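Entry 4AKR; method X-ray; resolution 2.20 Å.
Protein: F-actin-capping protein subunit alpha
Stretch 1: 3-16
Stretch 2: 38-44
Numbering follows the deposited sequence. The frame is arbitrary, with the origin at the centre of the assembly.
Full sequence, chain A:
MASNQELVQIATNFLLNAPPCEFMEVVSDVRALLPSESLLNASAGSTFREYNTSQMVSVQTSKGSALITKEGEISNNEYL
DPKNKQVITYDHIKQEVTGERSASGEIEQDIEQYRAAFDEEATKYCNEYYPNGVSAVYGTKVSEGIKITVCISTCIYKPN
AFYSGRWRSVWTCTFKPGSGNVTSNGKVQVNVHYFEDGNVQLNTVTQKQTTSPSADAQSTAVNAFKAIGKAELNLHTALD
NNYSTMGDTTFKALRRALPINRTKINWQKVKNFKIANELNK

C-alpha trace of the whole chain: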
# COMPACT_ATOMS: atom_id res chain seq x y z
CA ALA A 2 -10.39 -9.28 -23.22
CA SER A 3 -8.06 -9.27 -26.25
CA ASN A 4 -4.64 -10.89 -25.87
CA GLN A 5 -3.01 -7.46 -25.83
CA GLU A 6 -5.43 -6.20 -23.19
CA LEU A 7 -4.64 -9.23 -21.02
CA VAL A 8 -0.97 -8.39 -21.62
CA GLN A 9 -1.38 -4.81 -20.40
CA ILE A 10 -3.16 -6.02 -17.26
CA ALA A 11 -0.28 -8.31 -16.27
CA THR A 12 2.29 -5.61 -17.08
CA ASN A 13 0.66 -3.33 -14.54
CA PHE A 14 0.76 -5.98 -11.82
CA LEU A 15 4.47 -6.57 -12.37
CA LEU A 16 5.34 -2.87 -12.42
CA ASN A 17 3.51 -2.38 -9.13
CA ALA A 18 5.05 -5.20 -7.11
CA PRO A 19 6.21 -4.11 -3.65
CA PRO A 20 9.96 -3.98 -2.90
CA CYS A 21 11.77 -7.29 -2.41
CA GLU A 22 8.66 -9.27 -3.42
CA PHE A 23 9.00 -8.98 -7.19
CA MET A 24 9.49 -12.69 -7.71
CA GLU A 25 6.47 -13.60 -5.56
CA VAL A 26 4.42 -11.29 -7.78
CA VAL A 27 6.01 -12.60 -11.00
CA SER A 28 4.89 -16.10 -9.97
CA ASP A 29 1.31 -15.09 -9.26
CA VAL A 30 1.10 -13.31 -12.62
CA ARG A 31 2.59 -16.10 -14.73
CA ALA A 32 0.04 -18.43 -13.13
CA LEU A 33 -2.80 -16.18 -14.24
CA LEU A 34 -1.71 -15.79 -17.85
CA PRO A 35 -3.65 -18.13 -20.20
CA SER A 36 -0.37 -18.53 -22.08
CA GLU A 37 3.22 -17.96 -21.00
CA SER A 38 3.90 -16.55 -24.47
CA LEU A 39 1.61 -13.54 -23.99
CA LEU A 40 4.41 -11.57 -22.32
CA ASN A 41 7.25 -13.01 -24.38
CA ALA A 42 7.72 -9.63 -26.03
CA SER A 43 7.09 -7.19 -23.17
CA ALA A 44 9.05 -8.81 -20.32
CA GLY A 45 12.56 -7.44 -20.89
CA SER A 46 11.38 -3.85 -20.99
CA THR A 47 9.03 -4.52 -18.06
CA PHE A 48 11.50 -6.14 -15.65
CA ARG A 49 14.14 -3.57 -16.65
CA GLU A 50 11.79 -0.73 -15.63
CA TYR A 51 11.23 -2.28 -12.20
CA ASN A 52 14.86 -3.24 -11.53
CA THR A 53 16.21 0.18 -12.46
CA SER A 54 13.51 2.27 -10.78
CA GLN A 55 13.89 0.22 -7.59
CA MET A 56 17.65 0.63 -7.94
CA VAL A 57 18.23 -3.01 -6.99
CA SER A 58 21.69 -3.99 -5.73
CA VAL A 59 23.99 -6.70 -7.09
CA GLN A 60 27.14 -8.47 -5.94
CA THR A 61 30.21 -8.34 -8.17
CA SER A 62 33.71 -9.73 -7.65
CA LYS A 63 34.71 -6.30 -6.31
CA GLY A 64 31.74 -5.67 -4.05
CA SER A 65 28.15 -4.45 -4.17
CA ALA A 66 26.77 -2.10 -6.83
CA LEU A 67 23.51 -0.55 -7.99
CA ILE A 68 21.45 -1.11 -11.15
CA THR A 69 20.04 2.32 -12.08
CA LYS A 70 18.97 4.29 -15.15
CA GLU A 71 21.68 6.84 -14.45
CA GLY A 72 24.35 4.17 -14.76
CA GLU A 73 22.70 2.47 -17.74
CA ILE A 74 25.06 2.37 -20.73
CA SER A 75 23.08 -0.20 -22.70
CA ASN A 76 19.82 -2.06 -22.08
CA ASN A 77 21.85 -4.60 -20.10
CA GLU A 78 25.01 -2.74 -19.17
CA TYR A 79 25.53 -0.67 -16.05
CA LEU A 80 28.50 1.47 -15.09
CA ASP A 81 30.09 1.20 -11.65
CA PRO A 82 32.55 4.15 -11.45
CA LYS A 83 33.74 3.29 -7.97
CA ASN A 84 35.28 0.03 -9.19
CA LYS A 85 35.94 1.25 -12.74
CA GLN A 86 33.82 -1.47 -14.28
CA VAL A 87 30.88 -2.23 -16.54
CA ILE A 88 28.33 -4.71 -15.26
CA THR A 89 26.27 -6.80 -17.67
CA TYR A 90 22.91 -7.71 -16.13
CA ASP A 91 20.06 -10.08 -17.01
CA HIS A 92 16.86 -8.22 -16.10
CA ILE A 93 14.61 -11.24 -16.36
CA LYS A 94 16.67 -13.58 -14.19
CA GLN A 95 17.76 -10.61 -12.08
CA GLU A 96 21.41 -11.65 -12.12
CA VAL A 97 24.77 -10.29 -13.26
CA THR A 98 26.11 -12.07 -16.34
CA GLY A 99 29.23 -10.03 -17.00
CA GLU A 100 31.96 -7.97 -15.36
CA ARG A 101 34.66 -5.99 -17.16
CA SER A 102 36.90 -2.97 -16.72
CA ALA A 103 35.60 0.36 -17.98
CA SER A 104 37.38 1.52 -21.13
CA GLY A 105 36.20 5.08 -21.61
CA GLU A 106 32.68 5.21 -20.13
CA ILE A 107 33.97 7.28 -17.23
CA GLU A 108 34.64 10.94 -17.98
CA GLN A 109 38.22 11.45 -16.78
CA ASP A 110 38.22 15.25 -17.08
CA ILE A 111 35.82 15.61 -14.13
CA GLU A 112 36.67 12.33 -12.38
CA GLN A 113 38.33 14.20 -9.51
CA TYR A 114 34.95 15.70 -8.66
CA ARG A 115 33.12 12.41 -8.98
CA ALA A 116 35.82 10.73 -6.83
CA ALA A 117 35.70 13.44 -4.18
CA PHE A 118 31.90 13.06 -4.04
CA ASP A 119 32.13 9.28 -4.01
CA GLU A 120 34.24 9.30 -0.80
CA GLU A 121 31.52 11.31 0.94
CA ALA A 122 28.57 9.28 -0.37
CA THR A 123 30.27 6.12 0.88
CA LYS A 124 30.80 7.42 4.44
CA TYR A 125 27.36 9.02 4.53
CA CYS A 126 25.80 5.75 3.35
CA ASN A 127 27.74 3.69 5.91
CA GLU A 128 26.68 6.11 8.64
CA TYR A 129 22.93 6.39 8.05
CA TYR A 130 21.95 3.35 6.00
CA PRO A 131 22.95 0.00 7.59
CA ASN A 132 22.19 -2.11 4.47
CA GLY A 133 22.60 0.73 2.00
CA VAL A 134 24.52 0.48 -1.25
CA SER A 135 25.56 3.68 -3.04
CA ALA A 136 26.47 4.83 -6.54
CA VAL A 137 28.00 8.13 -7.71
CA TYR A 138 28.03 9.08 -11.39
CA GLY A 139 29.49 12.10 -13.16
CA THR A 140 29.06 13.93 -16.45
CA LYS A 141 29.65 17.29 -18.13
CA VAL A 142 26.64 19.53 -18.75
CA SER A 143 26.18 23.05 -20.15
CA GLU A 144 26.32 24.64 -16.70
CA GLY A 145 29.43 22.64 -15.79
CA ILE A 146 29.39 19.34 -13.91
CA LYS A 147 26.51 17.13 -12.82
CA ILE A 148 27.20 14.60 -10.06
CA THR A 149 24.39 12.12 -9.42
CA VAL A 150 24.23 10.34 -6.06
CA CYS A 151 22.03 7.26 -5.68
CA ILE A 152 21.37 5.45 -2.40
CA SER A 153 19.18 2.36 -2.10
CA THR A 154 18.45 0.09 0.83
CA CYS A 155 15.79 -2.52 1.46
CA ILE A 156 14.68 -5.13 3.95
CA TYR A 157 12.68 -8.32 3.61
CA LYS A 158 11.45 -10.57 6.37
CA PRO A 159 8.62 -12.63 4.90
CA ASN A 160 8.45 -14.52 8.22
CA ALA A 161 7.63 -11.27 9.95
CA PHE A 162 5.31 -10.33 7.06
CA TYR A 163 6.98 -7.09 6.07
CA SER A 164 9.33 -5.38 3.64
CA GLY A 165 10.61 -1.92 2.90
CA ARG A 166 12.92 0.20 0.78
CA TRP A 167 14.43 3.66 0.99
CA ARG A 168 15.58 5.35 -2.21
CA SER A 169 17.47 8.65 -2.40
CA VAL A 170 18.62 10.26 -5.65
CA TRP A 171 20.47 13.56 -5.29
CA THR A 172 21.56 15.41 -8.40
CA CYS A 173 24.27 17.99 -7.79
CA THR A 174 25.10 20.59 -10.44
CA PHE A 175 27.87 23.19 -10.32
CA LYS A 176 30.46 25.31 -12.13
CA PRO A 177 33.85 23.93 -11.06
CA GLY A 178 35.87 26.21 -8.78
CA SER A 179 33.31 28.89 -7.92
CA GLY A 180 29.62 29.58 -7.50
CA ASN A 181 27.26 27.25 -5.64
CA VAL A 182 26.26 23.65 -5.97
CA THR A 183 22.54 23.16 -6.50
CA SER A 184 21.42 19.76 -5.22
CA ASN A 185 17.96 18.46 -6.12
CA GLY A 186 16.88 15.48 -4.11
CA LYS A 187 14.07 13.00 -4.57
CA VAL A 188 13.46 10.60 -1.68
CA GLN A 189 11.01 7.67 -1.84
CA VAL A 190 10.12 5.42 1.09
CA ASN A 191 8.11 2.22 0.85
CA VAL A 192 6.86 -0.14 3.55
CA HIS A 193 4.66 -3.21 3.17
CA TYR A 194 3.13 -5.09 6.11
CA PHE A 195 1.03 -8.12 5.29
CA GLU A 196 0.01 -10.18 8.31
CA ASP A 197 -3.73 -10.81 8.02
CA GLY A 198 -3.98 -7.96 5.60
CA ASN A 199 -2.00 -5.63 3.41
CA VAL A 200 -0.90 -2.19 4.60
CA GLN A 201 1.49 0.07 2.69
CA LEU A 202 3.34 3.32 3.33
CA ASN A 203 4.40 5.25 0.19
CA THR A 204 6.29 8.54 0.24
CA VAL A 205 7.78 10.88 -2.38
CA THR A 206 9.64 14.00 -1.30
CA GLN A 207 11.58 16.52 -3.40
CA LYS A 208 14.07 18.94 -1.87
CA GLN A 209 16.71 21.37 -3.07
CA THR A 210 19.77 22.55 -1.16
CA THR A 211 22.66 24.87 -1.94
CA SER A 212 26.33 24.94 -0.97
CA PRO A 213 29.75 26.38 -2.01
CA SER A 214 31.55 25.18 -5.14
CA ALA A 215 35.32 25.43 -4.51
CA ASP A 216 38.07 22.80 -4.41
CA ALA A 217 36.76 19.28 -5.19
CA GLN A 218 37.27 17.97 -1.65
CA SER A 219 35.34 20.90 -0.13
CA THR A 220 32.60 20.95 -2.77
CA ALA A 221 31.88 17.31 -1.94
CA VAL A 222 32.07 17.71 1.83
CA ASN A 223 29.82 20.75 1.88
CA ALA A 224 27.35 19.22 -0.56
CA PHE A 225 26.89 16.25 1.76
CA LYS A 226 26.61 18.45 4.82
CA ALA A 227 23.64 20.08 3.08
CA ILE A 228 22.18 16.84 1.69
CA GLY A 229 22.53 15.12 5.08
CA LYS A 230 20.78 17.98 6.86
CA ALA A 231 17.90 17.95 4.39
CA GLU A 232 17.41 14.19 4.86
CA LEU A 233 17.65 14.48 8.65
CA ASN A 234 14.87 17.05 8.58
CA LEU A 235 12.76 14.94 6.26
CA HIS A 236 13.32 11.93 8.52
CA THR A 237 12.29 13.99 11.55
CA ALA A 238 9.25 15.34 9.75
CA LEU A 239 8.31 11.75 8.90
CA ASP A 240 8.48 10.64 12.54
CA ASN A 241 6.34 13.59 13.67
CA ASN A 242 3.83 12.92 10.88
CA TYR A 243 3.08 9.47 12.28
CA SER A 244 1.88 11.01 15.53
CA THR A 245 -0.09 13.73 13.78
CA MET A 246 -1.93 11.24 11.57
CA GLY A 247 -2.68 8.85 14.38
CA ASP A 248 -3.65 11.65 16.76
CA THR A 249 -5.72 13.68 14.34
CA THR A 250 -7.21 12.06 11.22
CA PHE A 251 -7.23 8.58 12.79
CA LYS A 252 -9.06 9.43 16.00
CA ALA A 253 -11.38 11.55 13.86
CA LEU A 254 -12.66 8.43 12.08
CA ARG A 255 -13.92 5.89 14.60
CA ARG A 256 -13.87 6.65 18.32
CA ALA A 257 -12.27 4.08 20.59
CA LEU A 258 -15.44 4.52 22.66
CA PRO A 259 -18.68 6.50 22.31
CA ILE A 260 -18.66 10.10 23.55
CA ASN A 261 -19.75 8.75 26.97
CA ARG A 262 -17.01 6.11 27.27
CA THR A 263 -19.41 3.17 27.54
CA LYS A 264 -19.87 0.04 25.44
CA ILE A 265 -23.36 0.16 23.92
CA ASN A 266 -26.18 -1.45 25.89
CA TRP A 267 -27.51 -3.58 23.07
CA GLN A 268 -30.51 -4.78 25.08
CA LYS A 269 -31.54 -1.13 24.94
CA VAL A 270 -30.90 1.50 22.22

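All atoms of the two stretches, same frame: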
# COMPACT_ATOMS: atom_id res chain seq x y z
N SER A 3 -8.93 -8.89 -25.12
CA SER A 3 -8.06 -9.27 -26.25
C SER A 3 -6.73 -9.70 -25.65
O SER A 3 -6.42 -9.35 -24.51
CB SER A 3 -7.84 -8.09 -27.20
OG SER A 3 -7.06 -7.07 -26.59
N ASN A 4 -5.93 -10.45 -26.40
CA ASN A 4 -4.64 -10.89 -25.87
C ASN A 4 -3.76 -9.73 -25.44
O ASN A 4 -3.05 -9.82 -24.43
CB ASN A 4 -3.91 -11.77 -26.89
CG ASN A 4 -4.54 -13.14 -27.04
OD1 ASN A 4 -5.52 -13.44 -26.35
ND2 ASN A 4 -4.00 -13.97 -27.92
N GLN A 5 -3.81 -8.63 -26.18
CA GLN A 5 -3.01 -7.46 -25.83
C GLN A 5 -3.52 -6.78 -24.57
O GLN A 5 -2.75 -6.22 -23.80
CB GLN A 5 -2.98 -6.45 -26.98
CG GLN A 5 -2.14 -5.23 -26.67
CD GLN A 5 -0.73 -5.59 -26.22
OE1 GLN A 5 0.00 -6.27 -26.94
NE2 GLN A 5 -0.34 -5.14 -25.04
N GLU A 6 -4.84 -6.81 -24.38
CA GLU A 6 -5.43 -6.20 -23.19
C GLU A 6 -5.00 -7.01 -21.96
O GLU A 6 -4.62 -6.44 -20.93
CB GLU A 6 -6.95 -6.17 -23.31
CG GLU A 6 -7.46 -5.22 -24.39
CD GLU A 6 -8.97 -5.21 -24.48
OE1 GLU A 6 -9.54 -6.27 -24.76
OE2 GLU A 6 -9.58 -4.14 -24.28
N LEU A 7 -5.05 -8.34 -22.09
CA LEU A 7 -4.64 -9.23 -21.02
C LEU A 7 -3.15 -9.03 -20.73
O LEU A 7 -2.70 -9.20 -19.59
CB LEU A 7 -4.88 -10.69 -21.41
CG LEU A 7 -6.35 -11.10 -21.54
CD1 LEU A 7 -6.43 -12.60 -21.83
CD2 LEU A 7 -7.10 -10.77 -20.25
N VAL A 8 -2.40 -8.65 -21.76
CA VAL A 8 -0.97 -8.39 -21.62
C VAL A 8 -0.73 -7.10 -20.84
O VAL A 8 0.17 -7.03 -20.00
CB VAL A 8 -0.28 -8.27 -23.00
CG1 VAL A 8 1.08 -7.60 -22.86
CG2 VAL A 8 -0.12 -9.66 -23.62
N GLN A 9 -1.53 -6.07 -21.10
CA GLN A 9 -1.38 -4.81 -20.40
C GLN A 9 -1.76 -4.95 -18.94
O GLN A 9 -1.20 -4.27 -18.08
CB GLN A 9 -2.24 -3.72 -21.04
CG GLN A 9 -2.09 -2.35 -20.36
CD GLN A 9 -0.75 -1.69 -20.64
OE1 GLN A 9 -0.43 -1.38 -21.79
NE2 GLN A 9 0.03 -1.45 -19.59
N ILE A 10 -2.73 -5.82 -18.65
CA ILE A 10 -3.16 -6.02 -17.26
C ILE A 10 -2.00 -6.58 -16.44
O ILE A 10 -1.66 -6.04 -15.38
CB ILE A 10 -4.37 -7.00 -17.18
CG1 ILE A 10 -5.59 -6.37 -17.84
CG2 ILE A 10 -4.68 -7.33 -15.71
CD1 ILE A 10 -6.81 -7.25 -17.83
N ALA A 11 -1.40 -7.66 -16.94
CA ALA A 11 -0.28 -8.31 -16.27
C ALA A 11 0.96 -7.43 -16.16
O ALA A 11 1.73 -7.58 -15.23
CB ALA A 11 0.07 -9.61 -17.00
N THR A 12 1.14 -6.51 -17.11
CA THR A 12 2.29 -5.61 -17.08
C THR A 12 2.14 -4.69 -15.89
O THR A 12 3.10 -4.41 -15.18
CB THR A 12 2.39 -4.75 -18.37
OG1 THR A 12 2.61 -5.59 -19.50
CG2 THR A 12 3.54 -3.76 -18.28
N ASN A 13 0.92 -4.22 -15.66
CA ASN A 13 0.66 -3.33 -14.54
C ASN A 13 0.85 -3.99 -13.18
O ASN A 13 1.24 -3.33 -12.22
CB ASN A 13 -0.74 -2.74 -14.65
CG ASN A 13 -0.76 -1.45 -15.43
OD1 ASN A 13 -0.63 -0.37 -14.87
ND2 ASN A 13 -0.89 -1.57 -16.75
N PHE A 14 0.55 -5.29 -13.09
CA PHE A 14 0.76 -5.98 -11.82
C PHE A 14 2.26 -5.96 -11.54
O PHE A 14 2.72 -5.45 -10.51
CB PHE A 14 0.28 -7.44 -11.90
CG PHE A 14 -1.22 -7.59 -12.02
CD1 PHE A 14 -2.07 -6.54 -11.67
CD2 PHE A 14 -1.77 -8.77 -12.48
CE1 PHE A 14 -3.45 -6.68 -11.78
CE2 PHE A 14 -3.14 -8.92 -12.60
CZ PHE A 14 -3.99 -7.87 -12.25
N LEU A 15 3.02 -6.50 -12.49
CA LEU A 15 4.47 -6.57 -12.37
C LEU A 15 5.12 -5.25 -11.99
O LEU A 15 5.92 -5.18 -11.06
CB LEU A 15 5.08 -7.10 -13.69
CG LEU A 15 4.71 -8.53 -14.08
CD1 LEU A 15 5.41 -8.93 -15.38
CD2 LEU A 15 5.11 -9.48 -12.95
N LEU A 16 4.76 -4.18 -12.70
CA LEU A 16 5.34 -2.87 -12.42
C LEU A 16 5.01 -2.35 -11.04
O LEU A 16 5.71 -1.49 -10.51
CB LEU A 16 4.88 -1.85 -13.47
CG LEU A 16 5.51 -1.94 -14.86
CD1 LEU A 16 4.75 -1.03 -15.82
CD2 LEU A 16 6.98 -1.54 -14.79
N SER A 38 3.32 -17.26 -23.33
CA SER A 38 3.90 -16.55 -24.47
C SER A 38 3.35 -15.14 -24.61
O SER A 38 3.92 -14.32 -25.33
CB SER A 38 3.63 -17.33 -25.76
OG SER A 38 2.25 -17.32 -26.08
N LEU A 39 2.24 -14.86 -23.93
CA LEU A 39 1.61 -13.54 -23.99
C LEU A 39 2.57 -12.39 -23.66
O LEU A 39 2.48 -11.32 -24.25
CB LEU A 39 0.41 -13.48 -23.05
CG LEU A 39 -0.85 -14.23 -23.47
CD1 LEU A 39 -1.89 -14.17 -22.36
CD2 LEU A 39 -1.39 -13.63 -24.75
N LEU A 40 3.47 -12.61 -22.71
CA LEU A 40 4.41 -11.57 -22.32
C LEU A 40 5.83 -11.87 -22.78
O LEU A 40 6.80 -11.39 -22.19
CB LEU A 40 4.41 -11.40 -20.80
CG LEU A 40 3.26 -10.64 -20.14
CD1 LEU A 40 1.91 -11.14 -20.66
CD2 LEU A 40 3.37 -10.81 -18.63
N ASN A 41 5.94 -12.65 -23.85
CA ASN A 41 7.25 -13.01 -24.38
C ASN A 41 7.79 -11.94 -25.31
O ASN A 41 8.66 -12.22 -26.13
CB ASN A 41 7.16 -14.35 -25.10
CG ASN A 41 8.05 -15.41 -24.47
OD1 ASN A 41 8.12 -15.53 -23.24
ND2 ASN A 41 8.74 -16.19 -25.30
N ALA A 42 7.28 -10.73 -25.19
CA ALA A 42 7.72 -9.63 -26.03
C ALA A 42 7.76 -8.33 -25.23
O ALA A 42 8.33 -7.33 -25.67
CB ALA A 42 6.78 -9.48 -27.21
N SER A 43 7.17 -8.37 -24.04
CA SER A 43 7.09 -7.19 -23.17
C SER A 43 7.98 -7.30 -21.93
O SER A 43 8.41 -6.28 -21.37
CB SER A 43 5.64 -6.99 -22.73
OG SER A 43 5.17 -8.15 -22.06
N ALA A 44 8.25 -8.53 -21.50
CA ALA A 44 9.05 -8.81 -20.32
C ALA A 44 10.30 -7.95 -20.15
O ALA A 44 10.34 -7.08 -19.28
CB ALA A 44 9.42 -10.28 -20.29

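A helix begins at Asn 4 and makes up nearly all of the first stretch, with Ser 3 at its N-cap. Ser 3 OG accepts a hydrogen bond from Glu 6 N at 3.1 Å, which closes the first turn. Glu 6 answers with its carboxylate: Ser 3 N donates to Glu 6 OE1 at 2.7 Å. The regular chain of backbone bonds follows, from Leu 7 N to Ser 3 O at 3.0 Å through Leu 16 N to Thr 12 O at 3.0 Å.

The second stretch is less regular. It opens with a type I beta turn from Ser 38 to Asn 41, in which Asn 41 N bonds to Ser 38 O at 3.0 Å. Further on, Ala 44 N reaches Leu 40 O at 3.3 Å. The closest backbone approach to the helix is at Val 8 and Leu 39, whose CA atoms are 6.2 Å apart. Thr 12 CA and Ser 43 CA lie 7.9 Å apart.

No hydrogen bond crosses between the stretches. They are held by packing, which buries 341 Å² summed over both sides. Val 8 is central. Its chi1 is t, and Val 8 CG2 lies 3.9 Å from Leu 39 CB and 3.9 Å from Leu 40 CD1. Val 8 CG2 also lies 3.1 Å from Leu 39 O, a tight contact with the backbone. A short branched side chain suits this place, where the two chains come close.

Leu 39 points its CA-to-CB bond toward the helix. Leu 39 CD2 packs 3.8 Å from Asn 4 CB, and the amide of Asn 4 lies nearby, with Asn 4 ND2 4.1 Å from Leu 39 CD2. Leu 40 starts sideways, but its end comes nearer the helix. Leu 40 CD2 lies 3.9 Å from Ala 11 CB and 4.3 Å from Leu 15 CD1; Leu 40 CD1 reaches Val 8 and is also near Ala 11. Ala 11 points toward the second stretch and presents only a methyl here, and Leu 40 CD2 packs directly on it. Val 8, Ala 11 and Leu 15 recur at steps of three and four residues, so they share one side of the helix.

The polar residues at this contact are less fully matched. Thr 12 OG1 donates to Val 8 O at 2.9 Å, satisfying its hydroxyl within the helix. Ser 43 points toward the helix, but Ser 43 OG is 4.4 Å from Thr 12 OG1, too far for a hydrogen bond. Ser 43 OG is 4.2 Å from Val 8 CG1. Ser 43 OG is buried by the contact and has no partner in the model.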